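Local atomic coordinates of 6-carboxyhexanoate--coa ligase (Bacillus subtilis, PDB entry 5FLG), a protein that belongs to the 6-carboxyhexanoate--CoA ligase family and binds phosphoaminophosphonic acid-adenylate ester, magnesium and pimelic acid. Residues Leu176-Lys181 and Arg228-Asp233. Numbering follows the deposited sequence.
With ANP (phosphoaminophosphonic acid-adenylate ester), chain D.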
loop_
_atom_site.group_PDB
_atom_site.type_symbol
_atom_site.label_atom_id
_atom_site.label_comp_id
_atom_site.label_asym_id
_atom_site.label_seq_id
_atom_site.Cartn_x
_atom_site.Cartn_y
_atom_site.Cartn_z
ATOM N N LEU A 176 24.155 1.316 -1.305
ATOM C CA LEU A 176 25.168 0.723 -0.438
ATOM C C LEU A 176 24.512 -0.117 0.664
ATOM O O LEU A 176 25.057 -1.160 1.084
ATOM C CB LEU A 176 26.124 1.788 0.104
ATOM C CG LEU A 176 27.342 1.333 0.922
ATOM C CD1 LEU A 176 28.132 0.186 0.268
ATOM C CD2 LEU A 176 28.247 2.522 1.170
ATOM N N ALA A 177 23.344 0.302 1.141
ATOM C CA ALA A 177 22.634 -0.524 2.113
ATOM C C ALA A 177 22.246 -1.860 1.499
ATOM O O ALA A 177 22.411 -2.935 2.145
ATOM C CB ALA A 177 21.409 0.164 2.640
ATOM N N LEU A 178 21.679 -1.791 0.287
ATOM C CA LEU A 178 21.323 -3.000 -0.442
ATOM C C LEU A 178 22.523 -3.904 -0.675
ATOM O O LEU A 178 22.466 -5.106 -0.423
ATOM C CB LEU A 178 20.664 -2.639 -1.779
ATOM C CG LEU A 178 20.064 -3.815 -2.550
ATOM C CD1 LEU A 178 18.981 -3.332 -3.509
ATOM C CD2 LEU A 178 21.159 -4.553 -3.309
ATOM N N ALA A 179 23.570 -3.326 -1.262
ATOM C CA ALA A 179 24.720 -4.068 -1.615
ATOM C C ALA A 179 25.367 -4.708 -0.410
ATOM O O ALA A 179 25.871 -5.812 -0.522
ATOM C CB ALA A 179 25.724 -3.251 -2.375
ATOM N N SER A 180 25.413 -3.993 0.709
ATOM C CA SER A 180 25.951 -4.573 1.926
ATOM C C SER A 180 25.129 -5.758 2.452
ATOM O O SER A 180 25.674 -6.792 2.866
ATOM C CB SER A 180 26.090 -3.492 2.993
ATOM O OG SER A 180 26.974 -2.505 2.537
ATOM N N LYS A 181 23.817 -5.609 2.474
ATOM C CA LYS A 181 22.989 -6.735 2.856
ATOM C C LYS A 181 23.206 -7.918 1.920
ATOM O O LYS A 181 23.414 -9.046 2.371
ATOM C CB LYS A 181 21.511 -6.383 2.848
ATOM C CG LYS A 181 20.646 -7.627 2.872
ATOM C CD LYS A 181 19.224 -7.367 3.322
ATOM C CE LYS A 181 18.377 -8.578 3.015
ATOM N NZ LYS A 181 17.003 -8.480 3.551
ATOM N N ARG A 228 20.429 -5.124 -12.393
ATOM C CA ARG A 228 20.727 -5.590 -11.078
ATOM C C ARG A 228 20.827 -7.126 -11.191
ATOM O O ARG A 228 19.819 -7.805 -11.282
ATOM C CB ARG A 228 19.611 -5.182 -10.115
ATOM C CG ARG A 228 20.040 -5.023 -8.668
ATOM C CD ARG A 228 20.908 -3.809 -8.555
ATOM N NE ARG A 228 21.133 -3.291 -7.208
ATOM C CZ ARG A 228 20.713 -2.106 -6.785
ATOM N NH1 ARG A 228 19.741 -1.454 -7.436
ATOM N NH2 ARG A 228 21.280 -1.558 -5.733
ATOM N N VAL A 229 22.035 -7.640 -11.114
ATOM C CA VAL A 229 22.274 -9.090 -11.174
ATOM C C VAL A 229 23.111 -9.509 -9.976
ATOM O O VAL A 229 24.146 -8.880 -9.685
ATOM C CB VAL A 229 23.065 -9.472 -12.447
ATOM C CG1 VAL A 229 23.277 -10.975 -12.515
ATOM C CG2 VAL A 229 22.319 -9.010 -13.687
ATOM N N PHE A 230 22.723 -10.642 -9.367
ATOM C CA PHE A 230 23.475 -11.232 -8.283
ATOM C C PHE A 230 24.042 -12.548 -8.793
ATOM O O PHE A 230 23.286 -13.437 -9.143
ATOM C CB PHE A 230 22.571 -11.548 -7.071
ATOM C CG PHE A 230 21.848 -10.361 -6.499
ATOM C CD1 PHE A 230 22.332 -9.078 -6.684
ATOM C CD2 PHE A 230 20.752 -10.537 -5.685
ATOM C CE1 PHE A 230 21.639 -7.988 -6.178
ATOM C CE2 PHE A 230 20.084 -9.446 -5.128
ATOM C CZ PHE A 230 20.535 -8.162 -5.392
ATOM N N PHE A 231 25.349 -12.680 -8.753
ATOM C CA PHE A 231 25.996 -13.887 -9.192
ATOM C C PHE A 231 26.078 -14.846 -8.018
ATOM O O PHE A 231 26.658 -14.521 -6.970
ATOM C CB PHE A 231 27.376 -13.545 -9.730
ATOM C CG PHE A 231 27.348 -12.764 -11.022
ATOM C CD1 PHE A 231 27.304 -13.415 -12.238
ATOM C CD2 PHE A 231 27.335 -11.366 -11.015
ATOM C CE1 PHE A 231 27.277 -12.701 -13.420
ATOM C CE2 PHE A 231 27.279 -10.641 -12.191
ATOM C CZ PHE A 231 27.246 -11.310 -13.398
ATOM N N ILE A 232 25.356 -15.953 -8.137
ATOM C CA ILE A 232 25.139 -16.886 -7.023
ATOM C C ILE A 232 25.955 -18.179 -7.133
ATOM O O ILE A 232 26.029 -18.802 -8.196
ATOM C CB ILE A 232 23.669 -17.323 -6.952
ATOM C CG1 ILE A 232 22.768 -16.105 -6.869
ATOM C CG2 ILE A 232 23.437 -18.279 -5.792
ATOM C CD1 ILE A 232 22.907 -15.304 -5.593
ATOM N N ASP A 233 26.575 -18.553 -6.022
ATOM C CA ASP A 233 27.299 -19.800 -5.891
ATOM C C ASP A 233 26.778 -20.546 -4.673
ATOM O O ASP A 233 27.234 -20.311 -3.552
ATOM C CB ASP A 233 28.783 -19.535 -5.688
ATOM C CG ASP A 233 29.544 -20.796 -5.253
ATOM O OD1 ASP A 233 28.903 -21.860 -5.080
ATOM O OD2 ASP A 233 30.778 -20.724 -5.083
HETATM P PG ANP D . 14.139 4.286 -7.716
HETATM O O1G ANP D . 12.948 5.122 -7.337
HETATM O O2G ANP D . 14.852 4.818 -8.928
HETATM O O3G ANP D . 15.097 3.976 -6.612
HETATM P PB ANP D . 14.311 1.343 -8.085
HETATM O O1B ANP D . 14.864 1.239 -6.708
HETATM O O2B ANP D . 13.377 0.353 -8.676
HETATM N N3B ANP D . 13.411 2.814 -8.194
HETATM P PA ANP D . 17.046 1.890 -8.794
HETATM O O1A ANP D . 17.636 2.756 -9.808
HETATM O O2A ANP D . 17.174 2.155 -7.321
HETATM O O3A ANP D . 15.514 1.550 -9.149
HETATM O "O5'" ANP D . 17.708 0.409 -9.101
HETATM C "C5'" ANP D . 18.066 0.045 -10.405
HETATM C "C4'" ANP D . 17.577 -1.377 -10.688
HETATM O "O4'" ANP D . 18.107 -2.255 -9.686
HETATM C "C3'" ANP D . 16.062 -1.488 -10.612
HETATM O "O3'" ANP D . 15.461 -1.308 -11.889
HETATM C "C2'" ANP D . 15.859 -2.906 -10.164
HETATM O "O2'" ANP D . 16.008 -3.768 -11.293
HETATM C "C1'" ANP D . 17.036 -3.100 -9.250
HETATM N N9 ANP D . 16.613 -2.823 -7.872
HETATM C C8 ANP D . 16.361 -1.598 -7.288
HETATM N N7 ANP D . 16.074 -1.760 -5.976
HETATM C C5 ANP D . 16.101 -3.106 -5.730
HETATM C C6 ANP D . 15.855 -3.998 -4.585
HETATM N N6 ANP D . 15.484 -3.529 -3.390
HETATM N N1 ANP D . 16.013 -5.330 -4.751
HETATM C C2 ANP D . 16.349 -5.844 -5.939
HETATM N N3 ANP D . 16.661 -5.114 -7.023
HETATM C C4 ANP D . 16.441 -3.778 -6.987
#
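Leu178, on the helical turn 176-181, faces Arg228 and Phe230 on the β-strand 228-232, and side chains alone bridge the gap between the two backbones. The meeting illustrates how one leucine can serve a protein core and a ligand pocket at once. Leu178 and Arg228 extend toward each other from opposite directions. With CG anti to the backbone N (chi1 -172°), Leu178 carries its branched end out toward the strand. CD1 rests over one face of the Arg228 guanidinium, 3.6 Å above its plane and displaced toward the rim, and also packs on the adenine of phosphoaminophosphonic acid-adenylate ester, 3.4 Å from C6. CD2 lies beside Arg228 NH2 at 3.9 Å and also reaches the phenyl ring of Phe230, meeting CZ obliquely at 4.2 Å in an apolar contact.

Arg228 bends at chi2 (70°), and its CB, CG and CD run alongside the ribose while the guanidinium turns an edge to it. NH1 donates to O4' of the ligand across 2.9 Å, in a nearly straight bond (162° at the hydrogen). The other nitrogens are held too: NE forms a salt bridge with Glu191 and NH2 a hydrogen bond with Tyr204 OH. Bonds from all three nitrogens should limit the group's rotation, and the carboxylate probably offsets the burial of its charge. Leu178 itself also touches Glu191, on the neighbouring strand 188-194. Helix 170-184 thus packs against a mixed β-sheet, and where the two meet, Leu178 and Arg228 together line the adenosine end of the phosphoaminophosphonic acid-adenylate ester pocket.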